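Local structure of uncharacterized protein (Legionella longbeachae NSW150, 4JZA) at residues Q415-S419 against R556-E560; P467-A471 against E623-P627; G526-F530 against W577-D581; A566-Y570 against R591-V596. The protein is a phosphoinositide phosphatase that probably removes the 3-phosphate from phosphatidylinositol 3-phosphate, acting on lipids at the interface between pathogen and host. All coordinates share one frame; numbering follows the deposited sequence.

Contact 1: residues Q415-S419 against R556-E560; sequences QTLIS and RKAIE
Beside strand 412-416 of the central mixed sheet, Leu417 meets Arg556 in the first turn of helix 556-574. Leu417 CB lies over one face of the guanidinium, 3.7 Å from Arg556 NE, set toward the rim of the group, while Leu417 CD1 reaches back to the helix backbone, 3.6 Å from Arg556 O. The Arg556 chain bends at its third torsion (chi3 74°), which turns the guanidinium across Leu417. In sequence, Arg556 closes a CX5R motif that begins at Cys550, after strand 545-549. A strand, then such a loop, then a helix is consistent with the P-loop of cysteine-dependent phosphatases. Water 1 lies in the guanidinium plane at its edge: it accepts from Arg556 NH1 at 2.8 Å and is hydrogen-bonded to Ser419 OG at 2.6 Å, so the two segments are bridged through solvent. Further along the helix, the salt bridge Lys557 NZ to Glu560 OE1 (2.6 Å) is internal to it, and Glu560 CB touches Leu417 CD1 at 4.0 Å. Gln415 OE1 stays 4.3 Å from Lys557 NZ, too far for a bond. The Gln415 amide bonds to helix 524-542, OE1 to Gln536 and NE2 to Glu535 and Ser532 O.

Contact 2: residues P467-A471 against E623-P627; sequences PYNMA and EWYLP
Tyr468 and Tyr625 are the backbone neighbours here, with CA atoms 7.8 Å apart, and Asn469 CA lies 8.8 Å from Trp624 CA; a short strand, 469-470, thus faces the short helix 622-625 at a separation that leaves the space between to side chains. The one direct hydrogen bond joins indole to main chain: Trp624 NE1 donates to Tyr468 O over 3.1 Å, nearly straight at 174°. The acceptor lies in the plane of the indole, whereas the donor stands above the carbonyl plane and uses no lone-pair direction. With Tyr468 CG trans to the amide nitrogen (chi1 -175°), the phenol is laid over the indole face. Its ring and the five-membered ring of Trp624 are close to parallel, with planes at 14° and centroids 4.5 Å apart, but slid so far that they barely overlap; Tyr468 CE2 sits over the indole toward its rim. Water 2 ties the phenol to the helix end: it is hydrogen-bonded to Tyr468 OH (2.6 Å) and donates to Trp624 O (2.8 Å). Tyr625 CD1 meets the edge of the Tyr468 ring, 4.1 Å from Tyr468 CD2. CB of Met470, a selenomethionine, adds an apolar touch on Trp624 CH2 at 4.2 Å. Beyond the pair, Tyr468 packs on Tyr524 and Ala525 of helix 524-542, and Trp624 on Leu474. These aromatic rings dock the small antiparallel pair 469-470 and 474-475, which follows edge strand 462-465 of the main sheet, onto a helix C-terminus.

Contact 3: residues G526-F530 against W577-D581; sequences GRELF and WPVFD
Phe530 CA and Phe580 CA approach to 6.6 Å, where a loop without regular structure, 577-581, passes beside helix 524-542. One face of the Phe530 ring is turned to the loop backbone: Phe580 N stands over it, toward the rim, 3.5 Å from Phe530 CZ. Phe580 CB comes over the same ring as a CH-pi donor, 4.0 Å from the centroid and 16° off the ring normal. A chi1 of -179° swings the Phe580 ring away from its own N and on to the previous turn of the helix. There Arg527 CA makes the second CH-pi contact, 4.1 Å from the Phe580 centroid and 25° off the normal, and Arg527 CB touches Phe580 CZ at 3.8 Å. The two phenyl rings are oblique to each other, neither stacked nor edge-to-face, and touch through Phe530 CD2 and Phe580 CD1 at 3.7 Å. Pro578 O reaches the edge of the Phe530 ring. Arg527 offers the loop its backbone and CB; its guanidinium leads away to hydrogen bonds with Thr477 O, Val511 O and Leu512 O. Phe530 also has an edge-to-face partner in His563 of helix 556-574. Each phenyl therefore receives a C-H over a face, and since the segments share no direct hydrogen bond or salt bridge, the attachment of the loop to this part of the helix rests on dispersion and CH-pi contacts.

Contact 4: residues A566-Y570 against R591-V596; sequences AMILY and RFVSLV
Phe592, reaching from helix 587-602 toward Ala566, Met567 and Tyr570, can be followed outward from its root. Its CB meets the Tyr570 ring, 3.9 Å from Tyr570 CD2. The first torsion (chi1 180°) brings the end of the ring near Ala566 and Met567, although CB itself does not point at the other helix. Phe592 CD1 still lies beside Tyr570 CD2, which sits at the phenyl edge; the two side chains cross at about a right angle. Further out, Phe592 CE1 touches Ala566 CB at 3.6 Å, and the same atom meets CG of Met567, a selenomethionine, at 3.7 Å. At the tip, CZ remains against Met567 CG. Val596 CG2, one turn along the helix from Phe592, covers a face of the phenyl ring and is 3.7 Å from Ala566 CB, so Ala566 CB touches both the ring and the valine. Leu595, just before Val596 in the chain, packs its CD1 on Tyr570 CB at 3.8 Å and its CD2 on Leu569 CB at 4.0 Å. Around this core, Met567 also packs on Phe530 of helix 524-542, and Val593 turns to helix 628-637. The segment axes pass 9.2 Å apart at 127°, a tilted, partly antiparallel crossing whose closest backbone approach falls at Ala566 and Val596: apolar helix-helix packing between consecutive helices joined by the loop that holds Pro578.

Overall arrangement
Contact 1 lies at the probable phosphatase loop, the CX5R motif from Cys550 to Arg556, and contact 2 borders it, with centres about 11 Å apart. Among the links between them are a probable hydrogen bond from Ser419 OG to Tyr468 N (3.2 Å) and packing of Arg556 on Tyr625. Helix 556-574 leads from contact 1 to contact 4, about 19 Å between centres and without touching. Contact 3 stands between: Leu529 packs on Ile559 of contact 1 and on Pro627 of contact 2, while Pro578 fits against Tyr570 and Phe592 of contact 4, centres about 11 Å apart. Contacts 3 and 4 both lie within the chain loop that contact 2 closes.

Contact 1: residues Q415-S419 against R556-E560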
loop_
_atom_site.group_PDB
_atom_site.type_symbol
_atom_site.label_atom_id
_atom_site.label_comp_id
_atom_site.label_asym_id
_atom_site.label_seq_id
_atom_site.Cartn_x
_atom_site.Cartn_y
_atom_site.Cartn_z
ATOM N N GLN A 415 -1.034 -23.442 -3.850
ATOM C CA GLN A 415 -0.347 -23.626 -2.590
ATOM C C GLN A 415 -0.246 -22.311 -1.841
ATOM O O GLN A 415 0.423 -21.396 -2.282
ATOM C CB GLN A 415 1.044 -24.189 -2.838
ATOM C CG GLN A 415 1.700 -24.780 -1.611
ATOM C CD GLN A 415 3.166 -25.039 -1.823
ATOM O OE1 GLN A 415 3.916 -24.140 -2.179
ATOM N NE2 GLN A 415 3.583 -26.269 -1.605
ATOM N N THR A 416 -0.924 -22.222 -0.708
ATOM C CA THR A 416 -0.923 -20.994 0.058
ATOM C C THR A 416 -0.149 -21.151 1.348
ATOM O O THR A 416 -0.272 -22.146 2.045
ATOM C CB THR A 416 -2.346 -20.526 0.391
ATOM O OG1 THR A 416 -2.969 -21.470 1.259
ATOM C CG2 THR A 416 -3.162 -20.388 -0.864
ATOM N N LEU A 417 0.649 -20.143 1.658
ATOM C CA LEU A 417 1.424 -20.137 2.877
ATOM C C LEU A 417 0.893 -19.078 3.822
ATOM O O LEU A 417 1.510 -18.049 4.007
ATOM C CB LEU A 417 2.890 -19.877 2.555
ATOM C CG LEU A 417 3.484 -20.880 1.570
ATOM C CD1 LEU A 417 4.886 -20.496 1.146
ATOM C CD2 LEU A 417 3.456 -22.283 2.146
ATOM N N ILE A 418 -0.265 -19.337 4.412
ATOM C CA ILE A 418 -0.871 -18.393 5.335
ATOM C C ILE A 418 -1.359 -19.089 6.594
ATOM O O ILE A 418 -1.487 -20.299 6.628
ATOM C CB ILE A 418 -2.015 -17.603 4.678
ATOM C CG1 ILE A 418 -3.269 -18.454 4.556
ATOM C CG2 ILE A 418 -1.590 -17.086 3.320
ATOM C CD1 ILE A 418 -4.390 -17.750 3.840
ATOM N N SER A 419 -1.616 -18.309 7.634
ATOM C CA SER A 419 -1.956 -18.861 8.934
ATOM C C SER A 419 -3.226 -18.284 9.531
ATOM O O SER A 419 -3.181 -17.334 10.299
ATOM C CB SER A 419 -0.800 -18.649 9.900
ATOM O OG SER A 419 0.413 -19.036 9.303
ATOM N N ARG A 556 6.871 -15.442 2.747
ATOM C CA ARG A 556 6.929 -16.874 2.929
ATOM C C ARG A 556 7.142 -17.539 1.583
ATOM O O ARG A 556 7.859 -18.519 1.470
ATOM C CB ARG A 556 5.676 -17.385 3.617
ATOM C CG ARG A 556 5.761 -17.279 5.123
ATOM C CD ARG A 556 4.613 -17.982 5.810
ATOM N NE ARG A 556 4.765 -19.424 5.759
ATOM C CZ ARG A 556 3.874 -20.281 6.225
ATOM N NH1 ARG A 556 2.768 -19.844 6.784
ATOM N NH2 ARG A 556 4.091 -21.573 6.131
ATOM N N LYS A 557 6.507 -16.985 0.566
ATOM C CA LYS A 557 6.622 -17.479 -0.788
ATOM C C LYS A 557 8.048 -17.380 -1.306
ATOM O O LYS A 557 8.516 -18.257 -2.008
ATOM C CB LYS A 557 5.682 -16.708 -1.702
ATOM C CG LYS A 557 5.616 -17.244 -3.115
ATOM C CD LYS A 557 5.144 -18.679 -3.127
ATOM C CE LYS A 557 5.244 -19.261 -4.518
ATOM N NZ LYS A 557 5.015 -20.725 -4.499
ATOM N N ALA A 558 8.725 -16.295 -0.975
ATOM C CA ALA A 558 10.113 -16.124 -1.360
ATOM C C ALA A 558 10.974 -17.191 -0.714
ATOM O O ALA A 558 11.899 -17.693 -1.315
ATOM C CB ALA A 558 10.607 -14.748 -0.975
ATOM N N ILE A 559 10.676 -17.507 0.535
ATOM C CA ILE A 559 11.393 -18.547 1.250
ATOM C C ILE A 559 11.200 -19.931 0.631
ATOM O O ILE A 559 12.135 -20.711 0.561
ATOM C CB ILE A 559 11.060 -18.512 2.752
ATOM C CG1 ILE A 559 11.735 -17.312 3.397
ATOM C CG2 ILE A 559 11.525 -19.768 3.460
ATOM C CD1 ILE A 559 11.067 -16.857 4.666
ATOM N N GLU A 560 9.985 -20.232 0.192
ATOM C CA GLU A 560 9.716 -21.499 -0.460
ATOM C C GLU A 560 10.501 -21.622 -1.748
ATOM O O GLU A 560 11.042 -22.671 -2.057
ATOM C CB GLU A 560 8.233 -21.632 -0.780
ATOM C CG GLU A 560 7.882 -22.918 -1.514
ATOM C CD GLU A 560 7.806 -22.760 -3.022
ATOM O OE1 GLU A 560 7.174 -21.807 -3.494
ATOM O OE2 GLU A 560 8.366 -23.601 -3.744
HETATM O O HOH W 1 1.817 -17.424 7.905
#

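Contact 2: residues P467-A471 against E623-P627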
loop_
_atom_site.group_PDB
_atom_site.type_symbol
_atom_site.label_atom_id
_atom_site.label_comp_id
_atom_site.label_asym_id
_atom_site.label_seq_id
_atom_site.Cartn_x
_atom_site.Cartn_y
_atom_site.Cartn_z
ATOM N N PRO A 467 0.205 -23.532 7.356
ATOM C CA PRO A 467 0.264 -22.529 8.373
ATOM C C PRO A 467 1.537 -22.758 9.104
ATOM O O PRO A 467 2.051 -23.853 9.071
ATOM C CB PRO A 467 -0.962 -22.837 9.235
ATOM C CG PRO A 467 -1.237 -24.280 9.031
ATOM C CD PRO A 467 -0.802 -24.567 7.637
ATOM N N TYR A 468 2.066 -21.715 9.712
ATOM C CA TYR A 468 3.214 -21.833 10.619
ATOM C C TYR A 468 3.199 -20.556 11.503
ATOM O O TYR A 468 3.741 -19.509 11.144
ATOM C CB TYR A 468 4.556 -22.052 9.885
ATOM C CG TYR A 468 5.678 -22.292 10.859
ATOM C CD1 TYR A 468 5.609 -23.347 11.751
ATOM C CD2 TYR A 468 6.782 -21.452 10.933
ATOM C CE1 TYR A 468 6.600 -23.574 12.686
ATOM C CE2 TYR A 468 7.792 -21.670 11.868
ATOM C CZ TYR A 468 7.685 -22.733 12.739
ATOM O OH TYR A 468 8.622 -23.014 13.676
ATOM N N ASN A 469 2.526 -20.661 12.642
ATOM C CA ASN A 469 2.236 -19.512 13.478
ATOM C C ASN A 469 2.199 -19.886 14.986
ATOM O O ASN A 469 1.983 -21.051 15.355
ATOM C CB ASN A 469 0.915 -18.904 13.014
ATOM C CG ASN A 469 0.669 -17.530 13.614
ATOM O OD1 ASN A 469 1.612 -16.724 13.809
ATOM N ND2 ASN A 469 -0.606 -17.265 13.971
HETATM N N MSE A 470 2.451 -18.903 15.845
HETATM C CA MSE A 470 2.472 -19.099 17.290
HETATM C C MSE A 470 1.451 -18.205 17.919
HETATM O O MSE A 470 1.454 -16.997 17.674
HETATM C CB MSE A 470 3.860 -18.702 17.792
HETATM C CG MSE A 470 4.045 -18.898 19.297
HETATM SE SE MSE A 470 3.905 -20.808 19.787
HETATM C CE MSE A 470 5.845 -21.199 19.721
ATOM N N ALA A 471 0.556 -18.777 18.718
ATOM C CA ALA A 471 -0.311 -17.976 19.599
ATOM C C ALA A 471 -0.452 -18.349 21.070
ATOM O O ALA A 471 0.209 -17.781 21.925
ATOM C CB ALA A 471 -1.733 -17.930 19.055
ATOM N N GLU A 623 13.946 -15.329 10.783
ATOM C CA GLU A 623 14.308 -16.181 11.917
ATOM C C GLU A 623 13.098 -16.980 12.422
ATOM O O GLU A 623 13.264 -17.983 13.110
ATOM C CB GLU A 623 14.950 -15.374 13.062
ATOM C CG GLU A 623 16.425 -15.057 12.840
ATOM C CD GLU A 623 17.004 -13.987 13.775
ATOM O OE1 GLU A 623 16.247 -13.146 14.274
ATOM O OE2 GLU A 623 18.237 -13.950 13.985
ATOM N N TRP A 624 11.885 -16.598 12.060
ATOM C CA TRP A 624 10.770 -17.455 12.410
ATOM C C TRP A 624 10.595 -18.590 11.423
ATOM O O TRP A 624 10.317 -19.689 11.838
ATOM C CB TRP A 624 9.472 -16.683 12.497
ATOM C CG TRP A 624 8.325 -17.546 12.758
ATOM C CD1 TRP A 624 7.238 -17.698 11.984
ATOM C CD2 TRP A 624 8.140 -18.397 13.886
ATOM N NE1 TRP A 624 6.364 -18.596 12.552
ATOM C CE2 TRP A 624 6.898 -19.030 13.727
ATOM C CE3 TRP A 624 8.900 -18.669 15.029
ATOM C CZ2 TRP A 624 6.409 -19.931 14.637
ATOM C CZ3 TRP A 624 8.419 -19.552 15.931
ATOM C CH2 TRP A 624 7.187 -20.199 15.728
ATOM N N TYR A 625 10.748 -18.297 10.128
ATOM C CA TYR A 625 10.417 -19.229 9.018
ATOM C C TYR A 625 11.580 -20.165 8.633
ATOM O O TYR A 625 11.366 -21.242 7.988
ATOM C CB TYR A 625 9.959 -18.435 7.775
ATOM C CG TYR A 625 8.681 -17.704 8.003
ATOM C CD1 TYR A 625 7.524 -18.400 8.316
ATOM C CD2 TYR A 625 8.603 -16.299 7.951
ATOM C CE1 TYR A 625 6.334 -17.747 8.577
ATOM C CE2 TYR A 625 7.396 -15.625 8.179
ATOM C CZ TYR A 625 6.252 -16.368 8.509
ATOM O OH TYR A 625 5.006 -15.798 8.765
ATOM N N LEU A 626 12.805 -19.743 8.977
ATOM C CA LEU A 626 13.994 -20.502 8.622
ATOM C C LEU A 626 14.295 -21.394 9.767
ATOM O O LEU A 626 14.089 -21.032 10.897
ATOM C CB LEU A 626 15.197 -19.591 8.377
ATOM C CG LEU A 626 15.232 -18.716 7.113
ATOM C CD1 LEU A 626 16.414 -17.754 7.133
ATOM C CD2 LEU A 626 15.309 -19.587 5.873
ATOM N N PRO A 627 14.796 -22.569 9.490
ATOM C CA PRO A 627 15.377 -23.485 10.465
ATOM C C PRO A 627 16.623 -22.911 11.144
ATOM O O PRO A 627 17.349 -22.135 10.540
ATOM C CB PRO A 627 15.778 -24.672 9.593
ATOM C CG PRO A 627 14.804 -24.663 8.446
ATOM C CD PRO A 627 14.535 -23.216 8.189
HETATM O O HOH W 2 10.541 -21.357 14.033
#

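Contact 3: residues G526-F530 against W577-D581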
loop_
_atom_site.group_PDB
_atom_site.type_symbol
_atom_site.label_atom_id
_atom_site.label_comp_id
_atom_site.label_asym_id
_atom_site.label_seq_id
_atom_site.Cartn_x
_atom_site.Cartn_y
_atom_site.Cartn_z
ATOM N N GLY A 526 11.466 -26.229 9.414
ATOM C CA GLY A 526 12.010 -26.999 8.316
ATOM C C GLY A 526 11.034 -27.992 7.750
ATOM O O GLY A 526 11.010 -28.248 6.522
ATOM N N ARG A 527 10.223 -28.555 8.628
ATOM C CA ARG A 527 9.267 -29.526 8.174
ATOM C C ARG A 527 8.359 -28.837 7.172
ATOM O O ARG A 527 8.109 -29.391 6.076
ATOM C CB ARG A 527 8.468 -30.110 9.319
ATOM C CG ARG A 527 7.293 -30.977 8.871
ATOM C CD ARG A 527 6.772 -31.828 10.027
ATOM N NE ARG A 527 5.516 -32.477 9.695
ATOM C CZ ARG A 527 4.320 -31.900 9.728
ATOM N NH1 ARG A 527 4.179 -30.630 10.096
ATOM N NH2 ARG A 527 3.244 -32.608 9.383
ATOM N N GLU A 528 7.899 -27.623 7.517
ATOM C CA GLU A 528 7.055 -26.846 6.613
ATOM C C GLU A 528 7.662 -26.553 5.233
ATOM O O GLU A 528 6.955 -26.554 4.239
ATOM C CB GLU A 528 6.653 -25.523 7.258
ATOM C CG GLU A 528 5.768 -25.698 8.467
ATOM C CD GLU A 528 4.457 -26.413 8.204
ATOM O OE1 GLU A 528 3.853 -26.249 7.167
ATOM O OE2 GLU A 528 3.970 -27.127 9.058
ATOM N N LEU A 529 8.942 -26.248 5.190
ATOM C CA LEU A 529 9.562 -25.869 3.972
ATOM C C LEU A 529 9.687 -27.092 3.130
ATOM O O LEU A 529 9.534 -27.011 1.898
ATOM C CB LEU A 529 10.931 -25.267 4.236
ATOM C CG LEU A 529 10.922 -23.931 4.981
ATOM C CD1 LEU A 529 12.357 -23.528 5.227
ATOM C CD2 LEU A 529 10.233 -22.842 4.197
ATOM N N PHE A 530 9.962 -28.225 3.790
ATOM C CA PHE A 530 10.018 -29.504 3.087
ATOM C C PHE A 530 8.657 -29.957 2.583
ATOM O O PHE A 530 8.535 -30.393 1.441
ATOM C CB PHE A 530 10.640 -30.600 3.938
ATOM C CG PHE A 530 12.112 -30.701 3.777
ATOM C CD1 PHE A 530 12.635 -31.333 2.697
ATOM C CD2 PHE A 530 12.970 -30.145 4.705
ATOM C CE1 PHE A 530 13.992 -31.414 2.531
ATOM C CE2 PHE A 530 14.337 -30.224 4.559
ATOM C CZ PHE A 530 14.850 -30.872 3.468
ATOM N N TRP A 577 17.891 -36.039 -4.008
ATOM C CA TRP A 577 17.210 -35.003 -3.245
ATOM C C TRP A 577 17.811 -34.976 -1.873
ATOM O O TRP A 577 18.124 -36.023 -1.379
ATOM C CB TRP A 577 15.719 -35.308 -3.102
ATOM C CG TRP A 577 15.000 -35.290 -4.420
ATOM C CD1 TRP A 577 14.381 -36.328 -5.025
ATOM C CD2 TRP A 577 14.847 -34.166 -5.299
ATOM N NE1 TRP A 577 13.852 -35.927 -6.231
ATOM C CE2 TRP A 577 14.123 -34.601 -6.412
ATOM C CE3 TRP A 577 15.253 -32.837 -5.243
ATOM C CZ2 TRP A 577 13.792 -33.764 -7.444
ATOM C CZ3 TRP A 577 14.918 -32.004 -6.265
ATOM C CH2 TRP A 577 14.195 -32.466 -7.361
ATOM N N PRO A 578 17.963 -33.783 -1.247
ATOM C CA PRO A 578 18.275 -33.743 0.172
ATOM C C PRO A 578 17.007 -34.093 0.923
ATOM O O PRO A 578 15.931 -34.033 0.345
ATOM C CB PRO A 578 18.644 -32.287 0.391
ATOM C CG PRO A 578 17.773 -31.533 -0.546
ATOM C CD PRO A 578 17.648 -32.423 -1.760
ATOM N N VAL A 579 17.112 -34.436 2.202
ATOM C CA VAL A 579 15.934 -34.908 2.950
ATOM C C VAL A 579 15.812 -34.268 4.297
ATOM O O VAL A 579 16.802 -33.838 4.891
ATOM C CB VAL A 579 15.906 -36.461 3.125
ATOM C CG1 VAL A 579 15.789 -37.149 1.747
ATOM C CG2 VAL A 579 17.145 -36.953 3.887
ATOM N N PHE A 580 14.565 -34.164 4.748
ATOM C CA PHE A 580 14.289 -33.577 6.034
ATOM C C PHE A 580 15.055 -34.201 7.196
ATOM O O PHE A 580 15.581 -33.498 8.047
ATOM C CB PHE A 580 12.797 -33.671 6.334
ATOM C CG PHE A 580 12.406 -33.047 7.654
ATOM C CD1 PHE A 580 12.855 -31.755 8.002
ATOM C CD2 PHE A 580 11.618 -33.763 8.564
ATOM C CE1 PHE A 580 12.512 -31.207 9.207
ATOM C CE2 PHE A 580 11.263 -33.212 9.765
ATOM C CZ PHE A 580 11.706 -31.935 10.091
ATOM N N ASP A 581 15.083 -35.519 7.226
ATOM C CA ASP A 581 15.538 -36.265 8.364
ATOM C C ASP A 581 17.047 -36.465 8.266
ATOM O O ASP A 581 17.514 -37.453 7.739
ATOM C CB ASP A 581 14.788 -37.594 8.396
ATOM C CG ASP A 581 15.263 -38.527 9.507
ATOM O OD1 ASP A 581 15.464 -38.093 10.657
ATOM O OD2 ASP A 581 15.424 -39.724 9.196
#

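Contact 4: residues A566-Y570 against R591-V596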
loop_
_atom_site.group_PDB
_atom_site.type_symbol
_atom_site.label_atom_id
_atom_site.label_comp_id
_atom_site.label_asym_id
_atom_site.label_seq_id
_atom_site.Cartn_x
_atom_site.Cartn_y
_atom_site.Cartn_z
ATOM N N ALA A 566 16.952 -24.568 -3.836
ATOM C CA ALA A 566 18.083 -25.236 -3.233
ATOM C C ALA A 566 17.998 -26.757 -3.369
ATOM O O ALA A 566 19.020 -27.414 -3.503
ATOM C CB ALA A 566 18.191 -24.865 -1.767
HETATM N N MSE A 567 16.802 -27.332 -3.292
HETATM C CA MSE A 567 16.650 -28.781 -3.439
HETATM C C MSE A 567 17.011 -29.182 -4.858
HETATM O O MSE A 567 17.706 -30.179 -5.086
HETATM C CB MSE A 567 15.237 -29.194 -3.086
HETATM C CG MSE A 567 15.060 -29.094 -1.576
HETATM SE SE MSE A 567 13.277 -29.751 -1.072
HETATM C CE MSE A 567 13.614 -31.657 -1.454
ATOM N N ILE A 568 16.549 -28.403 -5.828
ATOM C CA ILE A 568 16.860 -28.649 -7.232
ATOM C C ILE A 568 18.383 -28.529 -7.436
ATOM O O ILE A 568 18.969 -29.386 -8.054
ATOM C CB ILE A 568 16.028 -27.713 -8.155
ATOM C CG1 ILE A 568 14.554 -28.108 -8.076
ATOM C CG2 ILE A 568 16.477 -27.749 -9.614
ATOM C CD1 ILE A 568 13.639 -27.038 -8.618
ATOM N N LEU A 569 19.032 -27.505 -6.891
ATOM C CA LEU A 569 20.475 -27.400 -7.038
ATOM C C LEU A 569 21.225 -28.546 -6.363
ATOM O O LEU A 569 22.259 -29.008 -6.865
ATOM C CB LEU A 569 20.991 -26.071 -6.487
ATOM C CG LEU A 569 20.469 -24.901 -7.314
ATOM C CD1 LEU A 569 20.887 -23.598 -6.684
ATOM C CD2 LEU A 569 20.930 -24.959 -8.771
ATOM N N TYR A 570 20.716 -28.998 -5.232
ATOM C CA TYR A 570 21.306 -30.115 -4.496
ATOM C C TYR A 570 21.234 -31.419 -5.347
ATOM O O TYR A 570 22.245 -32.085 -5.582
ATOM C CB TYR A 570 20.588 -30.263 -3.129
ATOM C CG TYR A 570 21.173 -31.288 -2.203
ATOM C CD1 TYR A 570 20.955 -32.655 -2.416
ATOM C CD2 TYR A 570 21.962 -30.913 -1.112
ATOM C CE1 TYR A 570 21.517 -33.591 -1.580
ATOM C CE2 TYR A 570 22.535 -31.873 -0.283
ATOM C CZ TYR A 570 22.309 -33.200 -0.530
ATOM O OH TYR A 570 22.834 -34.153 0.284
ATOM N N ARG A 591 25.697 -29.315 3.310
ATOM C CA ARG A 591 25.748 -28.932 1.902
ATOM C C ARG A 591 24.497 -28.312 1.340
ATOM O O ARG A 591 24.538 -27.568 0.344
ATOM C CB ARG A 591 26.032 -30.149 1.093
ATOM C CG ARG A 591 27.482 -30.518 1.161
ATOM C CD ARG A 591 27.566 -31.903 0.607
ATOM N NE ARG A 591 28.915 -32.276 0.267
ATOM C CZ ARG A 591 29.227 -33.474 -0.196
ATOM N NH1 ARG A 591 28.276 -34.402 -0.360
ATOM N NH2 ARG A 591 30.489 -33.741 -0.490
ATOM N N PHE A 592 23.389 -28.695 1.953
ATOM C CA PHE A 592 22.117 -28.127 1.634
ATOM C C PHE A 592 22.050 -26.721 2.239
ATOM O O PHE A 592 21.705 -25.744 1.559
ATOM C CB PHE A 592 20.991 -29.045 2.156
ATOM C CG PHE A 592 19.612 -28.518 1.873
ATOM C CD1 PHE A 592 19.204 -28.350 0.575
ATOM C CD2 PHE A 592 18.750 -28.147 2.906
ATOM C CE1 PHE A 592 17.955 -27.849 0.287
ATOM C CE2 PHE A 592 17.490 -27.646 2.619
ATOM C CZ PHE A 592 17.087 -27.509 1.302
ATOM N N VAL A 593 22.423 -26.627 3.509
ATOM C CA VAL A 593 22.451 -25.362 4.199
ATOM C C VAL A 593 23.301 -24.369 3.427
ATOM O O VAL A 593 22.961 -23.182 3.324
ATOM C CB VAL A 593 22.928 -25.523 5.654
ATOM C CG1 VAL A 593 23.119 -24.179 6.364
ATOM C CG2 VAL A 593 21.899 -26.324 6.447
ATOM N N SER A 594 24.397 -24.836 2.865
ATOM C CA SER A 594 25.242 -23.935 2.097
ATOM C C SER A 594 24.517 -23.338 0.871
ATOM O O SER A 594 24.634 -22.137 0.583
ATOM C CB SER A 594 26.512 -24.647 1.650
ATOM O OG SER A 594 27.491 -23.678 1.312
ATOM N N LEU A 595 23.773 -24.193 0.174
ATOM C CA LEU A 595 22.992 -23.781 -0.972
ATOM C C LEU A 595 21.898 -22.831 -0.556
ATOM O O LEU A 595 21.765 -21.781 -1.174
ATOM C CB LEU A 595 22.370 -24.974 -1.698
ATOM C CG LEU A 595 23.407 -25.812 -2.451
ATOM C CD1 LEU A 595 22.882 -27.228 -2.676
ATOM C CD2 LEU A 595 23.823 -25.138 -3.752
ATOM N N VAL A 596 21.140 -23.165 0.490
ATOM C CA VAL A 596 20.115 -22.242 0.957
ATOM C C VAL A 596 20.687 -20.892 1.315
ATOM O O VAL A 596 20.166 -19.836 0.885
ATOM C CB VAL A 596 19.370 -22.722 2.191
ATOM C CG1 VAL A 596 18.409 -21.641 2.648
ATOM C CG2 VAL A 596 18.553 -23.941 1.832
#